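Long-range contacts in hypothetical aldose 1-epimerase (Klebsiella pneumoniae subsp. pneumoniae MGH 78578, PDB 3TY1), which is of unconfirmed activity but probably binds carbohydrate, as expected of a supersandwich protein related to the galactose mutarotases: residues N70-E75 against G109-M114; S48-I53 against K88-P93. All coordinates share one frame; numbering follows the deposited sequence. Where two conformers were deposited one is given.

Interaction 1. Residues N70-E75 against G109-M114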
loop_
_atom_site.group_PDB
_atom_site.type_symbol
_atom_site.label_atom_id
_atom_site.label_comp_id
_atom_site.label_asym_id
_atom_site.label_seq_id
_atom_site.Cartn_x
_atom_site.Cartn_y
_atom_site.Cartn_z
ATOM N N ASN A 70 4.699 -15.976 9.476
ATOM C CA ASN A 70 3.607 -16.367 10.375
ATOM C C ASN A 70 3.178 -17.789 10.024
ATOM O O ASN A 70 3.180 -18.192 8.835
ATOM C CB ASN A 70 2.357 -15.490 10.130
ATOM C CG ASN A 70 2.451 -14.072 10.679
ATOM O OD1 ASN A 70 3.370 -13.717 11.440
ATOM N ND2 ASN A 70 1.460 -13.219 10.257
ATOM N N LEU A 71 2.710 -18.516 11.034
ATOM C CA LEU A 71 2.246 -19.871 10.884
ATOM C C LEU A 71 0.746 -19.761 10.663
ATOM O O LEU A 71 0.011 -19.195 11.470
ATOM C CB LEU A 71 2.567 -20.738 12.105
ATOM C CG LEU A 71 4.033 -20.725 12.622
ATOM C CD1 LEU A 71 4.172 -21.692 13.781
ATOM C CD2 LEU A 71 5.022 -21.036 11.499
ATOM N N LEU A 72 0.281 -20.324 9.560
ATOM C CA LEU A 72 -1.144 -20.224 9.231
ATOM C C LEU A 72 -1.985 -21.330 9.867
ATOM O O LEU A 72 -3.055 -21.084 10.433
ATOM C CB LEU A 72 -1.328 -20.288 7.719
ATOM C CG LEU A 72 -0.692 -19.184 6.845
ATOM C CD1 LEU A 72 -1.302 -19.177 5.430
ATOM C CD2 LEU A 72 -0.783 -17.833 7.399
ATOM N N ARG A 73 -1.459 -22.541 9.807
ATOM C CA ARG A 73 -2.197 -23.714 10.247
ATOM C C ARG A 73 -1.269 -24.907 10.422
ATOM O O ARG A 73 -0.261 -25.065 9.720
ATOM C CB ARG A 73 -3.330 -24.044 9.257
ATOM C CG ARG A 73 -4.217 -25.213 9.633
ATOM C CD ARG A 73 -5.295 -25.436 8.515
ATOM N NE ARG A 73 -6.358 -24.438 8.593
ATOM C CZ ARG A 73 -7.320 -24.265 7.682
ATOM N NH1 ARG A 73 -7.365 -25.000 6.575
ATOM N NH2 ARG A 73 -8.241 -23.341 7.888
ATOM N N ILE A 74 -1.594 -25.707 11.444
ATOM C CA ILE A 74 -0.881 -26.951 11.761
ATOM C C ILE A 74 -1.958 -28.025 11.841
ATOM O O ILE A 74 -2.898 -27.843 12.589
ATOM C CB ILE A 74 -0.167 -26.889 13.086
ATOM C CG1 ILE A 74 0.675 -25.602 13.275
ATOM C CG2 ILE A 74 0.673 -28.175 13.285
ATOM C CD1 ILE A 74 1.862 -25.529 12.365
ATOM N N GLU A 75 -1.861 -29.098 11.042
ATOM C CA GLU A 75 -2.879 -30.142 10.981
ATOM C C GLU A 75 -2.220 -31.508 11.081
ATOM O O GLU A 75 -1.223 -31.774 10.411
ATOM C CB GLU A 75 -3.686 -30.143 9.647
ATOM C CG GLU A 75 -4.297 -28.804 9.193
ATOM C CD GLU A 75 -4.569 -28.674 7.635
ATOM O OE1 GLU A 75 -3.620 -28.464 6.785
ATOM O OE2 GLU A 75 -5.769 -28.714 7.269
ATOM N N GLY A 109 -6.036 -8.542 8.088
ATOM C CA GLY A 109 -5.212 -9.694 7.712
ATOM C C GLY A 109 -5.179 -10.874 8.668
ATOM O O GLY A 109 -4.588 -11.920 8.352
ATOM N N PHE A 110 -5.871 -10.755 9.793
ATOM C CA PHE A 110 -5.674 -11.708 10.896
ATOM C C PHE A 110 -6.465 -12.980 10.789
ATOM O O PHE A 110 -7.707 -12.993 10.938
ATOM C CB PHE A 110 -5.913 -11.018 12.263
ATOM C CG PHE A 110 -5.681 -11.917 13.472
ATOM C CD1 PHE A 110 -4.600 -12.772 13.537
ATOM C CD2 PHE A 110 -6.488 -11.812 14.590
ATOM C CE1 PHE A 110 -4.358 -13.576 14.675
ATOM C CE2 PHE A 110 -6.256 -12.595 15.704
ATOM C CZ PHE A 110 -5.190 -13.473 15.745
ATOM N N ASN A 111 -5.741 -14.065 10.473
ATOM C CA ASN A 111 -6.315 -15.400 10.471
ATOM C C ASN A 111 -5.361 -16.541 10.882
ATOM O O ASN A 111 -5.722 -17.710 10.818
ATOM C CB ASN A 111 -6.911 -15.672 9.104
ATOM C CG ASN A 111 -5.867 -15.654 8.001
ATOM O OD1 ASN A 111 -4.637 -15.780 8.257
ATOM N ND2 ASN A 111 -6.352 -15.583 6.760
ATOM N N GLU A 112 -4.200 -16.180 11.404
ATOM C CA GLU A 112 -3.122 -17.125 11.595
ATOM C C GLU A 112 -3.151 -17.842 12.949
ATOM O O GLU A 112 -3.697 -17.357 13.923
ATOM C CB GLU A 112 -1.781 -16.389 11.433
ATOM C CG GLU A 112 -1.587 -15.674 10.114
ATOM C CD GLU A 112 -1.910 -14.168 10.124
ATOM O OE1 GLU A 112 -2.826 -13.723 10.847
ATOM O OE2 GLU A 112 -1.235 -13.430 9.394
HETATM N N MSE A 113 -2.524 -19.005 12.948
HETATM C CA MSE A 113 -2.274 -19.815 14.105
HETATM C C MSE A 113 -1.149 -19.194 14.955
HETATM O O MSE A 113 -1.195 -19.291 16.180
HETATM C CB MSE A 113 -1.929 -21.239 13.668
HETATM C CG MSE A 113 -1.659 -22.193 14.792
HETATM SE SE MSE A 113 0.239 -22.375 15.273
HETATM C CE MSE A 113 0.047 -22.087 17.041
HETATM N N MSE A 114 -0.133 -18.595 14.329
HETATM C CA MSE A 114 0.945 -17.923 15.112
HETATM C C MSE A 114 1.434 -16.662 14.377
HETATM O O MSE A 114 1.954 -16.761 13.280
HETATM C CB MSE A 114 2.109 -18.902 15.432
HETATM C CG MSE A 114 2.949 -18.585 16.685
HETATM SE SE MSE A 114 3.965 -16.955 16.478
HETATM C CE MSE A 114 5.202 -17.567 15.097
HETATM O O HOH W 1 -5.468 -20.416 11.714
#
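Backbone atoms make the tightest part of this contact, where Leu-71 pairs with Met-114 as an antiparallel hydrogen-bonded pair. Leu-71 N donates to Met-114 O at 2.9 Å, and Met-114 N returns to Leu-71 O in the carbonyl plane, on a lone pair. Met-113 N adds only weak, bent bonds to the carbonyls of Leu-71 and Leu-72. Beside the bridge, Leu-71 CB and Met-114 CB touch at 3.8 Å as their chains cross obliquely, while Met-113, doubly bent, brings SE to 3.8 Å from Ile-74 CG1. On the other flank Glu-112 bends at chi2 (97°), its CG packing closely on Leu-72 CD2 at 3.6 Å. Asn-70 ND2 reaches Glu-112 OE2 at 2.8 Å from above the carboxylate plane; the amide and carboxylate planes are 79° apart. Arg-67 forms a salt bridge to the same OE2, which probably favours the ionised carboxylate, and Asn-111 N holds OE1, so both oxygens are gripped. The looser side holds the partly exposed Leu-72, Arg-73 and Asn-111: a water links Leu-72 O to Asn-111 O, and Arg-73 barely touches. Met-113 and Met-114 both facing Leu-71 make a classic beta bulge, through which the loop entering strand 114-119 meets strand 70-76 of the supersandwich.

Interaction 2. Residues S48-I53 against K88-P93; sequences SKILTI and KEVVNP
Ser-48, just ahead of strand 49-55, supplies the one hydrogen bond between the two segments. Its OG lies beside the backbone N (chi1 -70°) and donates to Val-90 O at 2.7 Å, reaching that oxygen from 35° above the carbonyl plane rather than along a lone pair. The same hydroxyl lies 3.4 Å from Asn-92 CB; Asn-92 N is also near, but at an angle too poor for a bond. Ser-48 CB packs on Val-90 CG1 at 3.9 Å, so Ser-48 meets Val-90 twice, OG on its carbonyl and CB on its methyl CG1. Lys-49 starts its side chain away from the loop; its NZ forms a salt bridge with Asp-15. Ile-50 comes next: its CG1 takes the crowded position between backbone N and carbonyl carbon (chi1 55°), leaving CG2 beside the N, where it meets Val-90 CG2 at 4.2 Å with the two side chains crossing at about a right angle. From Leu-51 onward the strand leaves the loop behind. Asn-92 OD1 accepts a hydrogen bond from Ala-94 N and its ND2 donates one to Glu-46 O, tying the loop to the residues leading into the strand. Strand 49-55 runs between strands 33-39 and 60-64, and the loop carrying Val-90 crosses its starting end before helix 100-103.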
loop_
_atom_site.group_PDB
_atom_site.type_symbol
_atom_site.label_atom_id
_atom_site.label_comp_id
_atom_site.label_asym_id
_atom_site.label_seq_id
_atom_site.Cartn_x
_atom_site.Cartn_y
_atom_site.Cartn_z
ATOM N N SER A 48 0.734 -13.266 -2.778
ATOM C CA SER A 48 1.097 -13.822 -1.490
ATOM C C SER A 48 1.624 -15.227 -1.637
ATOM O O SER A 48 1.105 -15.988 -2.432
ATOM C CB SER A 48 -0.100 -13.885 -0.551
ATOM O OG SER A 48 -0.490 -12.576 -0.148
ATOM N N LYS A 49 2.663 -15.571 -0.871
ATOM C CA LYS A 49 3.168 -16.943 -0.887
ATOM C C LYS A 49 2.799 -17.715 0.383
ATOM O O LYS A 49 2.701 -17.131 1.475
ATOM C CB LYS A 49 4.657 -16.913 -0.984
ATOM C CG LYS A 49 5.251 -16.329 -2.252
ATOM C CD LYS A 49 6.778 -16.201 -2.131
ATOM C CE LYS A 49 7.210 -14.957 -1.304
ATOM N NZ LYS A 49 8.676 -14.898 -1.077
ATOM N N ILE A 50 2.595 -19.016 0.220
ATOM C CA ILE A 50 2.531 -19.959 1.330
ATOM C C ILE A 50 3.617 -21.000 1.123
ATOM O O ILE A 50 4.025 -21.284 -0.032
ATOM C CB ILE A 50 1.149 -20.651 1.530
ATOM C CG1 ILE A 50 0.661 -21.355 0.284
ATOM C CG2 ILE A 50 0.130 -19.616 2.063
ATOM C CD1 ILE A 50 -0.566 -22.236 0.538
ATOM N N LEU A 51 4.105 -21.536 2.239
ATOM C CA LEU A 51 5.134 -22.562 2.210
ATOM C C LEU A 51 4.663 -23.628 3.186
ATOM O O LEU A 51 4.403 -23.327 4.364
ATOM C CB LEU A 51 6.490 -21.962 2.572
ATOM C CG LEU A 51 7.708 -22.858 2.732
ATOM C CD1 LEU A 51 7.996 -23.625 1.478
ATOM C CD2 LEU A 51 8.953 -21.939 3.130
ATOM N N THR A 52 4.541 -24.854 2.695
ATOM C CA THR A 52 3.946 -25.931 3.441
ATOM C C THR A 52 4.828 -27.169 3.512
ATOM O O THR A 52 5.330 -27.644 2.485
ATOM C CB THR A 52 2.616 -26.351 2.765
ATOM O OG1 THR A 52 1.769 -25.187 2.578
ATOM C CG2 THR A 52 1.910 -27.405 3.638
ATOM N N ILE A 53 4.979 -27.722 4.706
ATOM C CA ILE A 53 5.517 -29.058 4.880
ATOM C C ILE A 53 4.312 -30.014 4.920
ATOM O O ILE A 53 3.501 -29.935 5.840
ATOM C CB ILE A 53 6.275 -29.231 6.195
ATOM C CG1 ILE A 53 7.485 -28.279 6.235
ATOM C CG2 ILE A 53 6.659 -30.765 6.345
ATOM C CD1 ILE A 53 8.187 -28.183 7.652
ATOM N N LYS A 88 -10.435 -14.861 5.145
ATOM C CA LYS A 88 -10.123 -16.152 4.547
ATOM C C LYS A 88 -8.895 -16.086 3.636
ATOM O O LYS A 88 -8.256 -17.089 3.393
ATOM C CB LYS A 88 -11.297 -16.663 3.732
ATOM C CG LYS A 88 -12.608 -16.766 4.474
ATOM C CD LYS A 88 -12.630 -17.810 5.526
ATOM C CE LYS A 88 -14.026 -17.889 6.225
ATOM N NZ LYS A 88 -13.867 -18.475 7.645
ATOM N N GLU A 89 -8.538 -14.914 3.173
ATOM C CA GLU A 89 -7.401 -14.757 2.268
ATOM C C GLU A 89 -6.082 -14.581 3.046
ATOM O O GLU A 89 -6.102 -14.114 4.173
ATOM C CB GLU A 89 -7.674 -13.521 1.403
ATOM C CG GLU A 89 -8.818 -13.900 0.388
ATOM C CD GLU A 89 -9.296 -12.767 -0.498
ATOM O OE1 GLU A 89 -8.738 -11.632 -0.445
ATOM O OE2 GLU A 89 -10.278 -13.044 -1.226
ATOM N N VAL A 90 -4.982 -14.964 2.395
ATOM C CA VAL A 90 -3.634 -14.709 2.845
ATOM C C VAL A 90 -3.301 -13.324 2.256
ATOM O O VAL A 90 -2.783 -13.212 1.123
ATOM C CB VAL A 90 -2.673 -15.816 2.353
ATOM C CG1 VAL A 90 -1.203 -15.536 2.830
ATOM C CG2 VAL A 90 -3.208 -17.238 2.813
ATOM N N VAL A 91 -3.589 -12.283 3.038
ATOM C CA VAL A 91 -3.572 -10.918 2.529
ATOM C C VAL A 91 -2.148 -10.442 2.297
ATOM O O VAL A 91 -1.293 -10.473 3.217
ATOM C CB VAL A 91 -4.362 -9.964 3.421
ATOM C CG1 VAL A 91 -4.320 -8.515 2.893
ATOM C CG2 VAL A 91 -5.817 -10.496 3.612
ATOM N N ASN A 92 -1.875 -10.014 1.062
ATOM C CA ASN A 92 -0.564 -9.464 0.724
ATOM C C ASN A 92 -0.496 -8.135 1.494
ATOM O O ASN A 92 -1.395 -7.309 1.370
ATOM C CB ASN A 92 -0.474 -9.194 -0.758
ATOM C CG ASN A 92 0.912 -8.743 -1.218
ATOM O OD1 ASN A 92 1.551 -7.898 -0.594
ATOM N ND2 ASN A 92 1.322 -9.235 -2.400
ATOM N N PRO A 93 0.577 -7.903 2.286
ATOM C CA PRO A 93 0.663 -6.615 3.021
ATOM C C PRO A 93 0.536 -5.332 2.165
ATOM O O PRO A 93 0.187 -4.291 2.712
ATOM C CB PRO A 93 2.047 -6.686 3.638
ATOM C CG PRO A 93 2.234 -8.135 3.912
ATOM C CD PRO A 93 1.663 -8.813 2.701
#

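How the interactions relate
Interactions 1 and 2 have centres about 9 Å apart and share the antiparallel sheet of six strands, in which 60-64 separates 49-55 from 70-76. Their segments alternate along the chain: 48-53, 70-75, 88-93, then 109-114, so each contact joins one strand of the sheet to a later piece of loop. They touch directly, since Leu-72 CD1 lies 3.7 Å from Ile-50 CG2 and 3.8 Å from Val-90 CG2, making one apolar patch from both strands and the earlier loop. The centre of interaction 1 is about 8 Å from the chain centre, and the centre of interaction 2 is about 16 Å from the chain centre. Together they place the long connection from strand 79-81 to strand 114-119 against this sheet of the supersandwich.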